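PDB 6KVR: fatty acid amide hydrolase from Candida albicans, which probably hydrolyses monocarboxylic acid amides to the carboxylate and ammonium, as a serine hydrolase of the amidase signature family. Local coordinates for residues S252-S257 and K394-D399. Sequence-based numbering, arbitrary orientation.
Sequences SDIGGS and KMYNCD
Tyr396 is the one residue of 394-399 that touches 252-257, meeting Ile254 and Gly255 and illustrating how one long side chain can join a helix to a loop whose backbones stay well apart: even the nearest CA atoms, those of Gly255 and Tyr396, are 9.2 Å from each other.

The apolar part of the contact is light. Tyr396 CE1 lies 4.2 Å from Ile254 CG1, the ring meeting this methylene obliquely while the two side chains run past each other in opposite directions. With CG anti to its own carbonyl carbon (chi1 -70°), the tyrosine leaves helix 385-397 so that its far end reaches the loop. Met208 touches both Ile254 and Tyr396, and His393 packs edge-to-face with the tyrosine ring.

The phenol oxygen makes the closest approach, with Tyr396 OH 3.2 Å from Gly255 CA. Gly255 N is 3.4 Å from the same oxygen but at a poor angle for hydrogen bonding, so the tyrosine abuts the backbone here by packing. Gly255 has positive phi (69°), a conformation that favours glycine, and without a side chain it lets the hydroxyl come right up to the turn.

Polar contacts from within and around 252-257 hold the turn. Gly256 N gives a weak bond to Asp253 OD1, 3.0 Å long and bent to 123°. Asn488 ND2 hydrogen-bonds to the same oxygen, Asp253 OD2 pairs with Arg259 in a salt bridge and accepts a hydrogen bond from Ile258 N, and Thr484 OG1 hydrogen-bonds to Gly255 O.

Ile254 to Ser257 are predicted to bind substrate, with Ser257 the probable acyl-ester nucleophile of a Ser-Ser-Lys triad with Ser233 and Lys158. Tyr396 thus packs against the glycine-rich nucleophile loop characteristic of the amidase signature fold.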
# COMPACT_ATOMS: atom_id res chain seq x y z
N SER A 252 11.79 14.63 0.14
CA SER A 252 10.61 13.88 0.53
C SER A 252 9.41 14.80 0.37
O SER A 252 9.54 16.02 0.31
CB SER A 252 10.72 13.36 1.97
OG SER A 252 10.75 14.46 2.87
N ASP A 253 8.22 14.20 0.30
CA ASP A 253 7.03 14.95 -0.12
C ASP A 253 5.81 14.33 0.56
O ASP A 253 5.38 13.22 0.23
CB ASP A 253 6.89 14.98 -1.64
CG ASP A 253 5.83 15.99 -2.14
OD1 ASP A 253 4.67 15.95 -1.68
OD2 ASP A 253 6.16 16.82 -3.04
N ILE A 254 5.37 15.00 1.59
CA ILE A 254 4.01 15.03 2.05
C ILE A 254 3.63 16.49 1.85
O ILE A 254 4.49 17.37 1.98
CB ILE A 254 3.94 14.57 3.53
CG1 ILE A 254 2.74 13.65 3.81
CG2 ILE A 254 3.96 15.76 4.49
CD1 ILE A 254 2.75 13.01 5.24
N GLY A 255 2.40 16.75 1.44
CA GLY A 255 1.96 18.14 1.28
C GLY A 255 2.59 18.96 0.16
O GLY A 255 2.08 20.06 -0.12
N GLY A 256 3.67 18.50 -0.46
CA GLY A 256 4.26 19.26 -1.56
C GLY A 256 5.75 19.54 -1.41
O GLY A 256 6.30 20.36 -2.15
N SER A 257 6.41 18.85 -0.49
CA SER A 257 7.77 19.22 -0.11
C SER A 257 8.84 18.84 -1.15
O SER A 257 10.00 19.17 -0.92
CB SER A 257 8.12 18.61 1.25
OG SER A 257 7.13 18.95 2.21
N LYS A 394 -6.88 17.35 8.13
CA LYS A 394 -7.21 16.65 9.36
C LYS A 394 -6.24 15.50 9.59
O LYS A 394 -5.80 15.27 10.72
CB LYS A 394 -8.65 16.11 9.31
CG LYS A 394 -9.76 17.14 9.46
CD LYS A 394 -11.12 16.42 9.40
CE LYS A 394 -12.31 17.39 9.37
NZ LYS A 394 -13.46 16.79 8.60
N MSE A 395 -5.88 14.80 8.51
CA MSE A 395 -5.02 13.61 8.57
C MSE A 395 -3.66 13.97 9.12
O MSE A 395 -3.06 13.19 9.87
CB MSE A 395 -4.84 12.97 7.18
CG MSE A 395 -5.96 12.02 6.73
SE MSE A 395 -5.70 11.45 4.84
CE MSE A 395 -7.03 10.04 4.73
N TYR A 396 -3.16 15.15 8.74
CA TYR A 396 -1.84 15.57 9.20
C TYR A 396 -1.76 15.59 10.72
O TYR A 396 -0.71 15.23 11.29
CB TYR A 396 -1.49 16.96 8.66
CG TYR A 396 -1.23 17.01 7.18
CD1 TYR A 396 -0.70 15.91 6.52
CD2 TYR A 396 -1.49 18.17 6.44
CE1 TYR A 396 -0.47 15.96 5.14
CE2 TYR A 396 -1.26 18.23 5.08
CZ TYR A 396 -0.74 17.12 4.43
OH TYR A 396 -0.51 17.16 3.08
N ASN A 397 -2.84 15.99 11.40
CA ASN A 397 -2.79 16.27 12.83
C ASN A 397 -3.67 15.35 13.67
O ASN A 397 -3.84 15.61 14.87
CB ASN A 397 -3.19 17.73 13.10
CG ASN A 397 -2.12 18.72 12.69
OD1 ASN A 397 -1.06 18.33 12.18
ND2 ASN A 397 -2.38 20.01 12.90
N CYS A 398 -4.22 14.28 13.10
CA CYS A 398 -5.25 13.56 13.86
C CYS A 398 -4.68 12.74 15.01
O CYS A 398 -5.48 12.08 15.72
CB CYS A 398 -6.09 12.67 12.93
SG CYS A 398 -5.17 11.35 12.09
N ASP A 399 -3.37 12.74 15.26
CA ASP A 399 -2.88 12.22 16.53
C ASP A 399 -2.86 13.31 17.62
O ASP A 399 -2.20 13.14 18.65
CB ASP A 399 -1.50 11.57 16.36
CG ASP A 399 -0.34 12.57 16.35
OD1 ASP A 399 -0.55 13.74 15.95
OD2 ASP A 399 0.80 12.18 16.70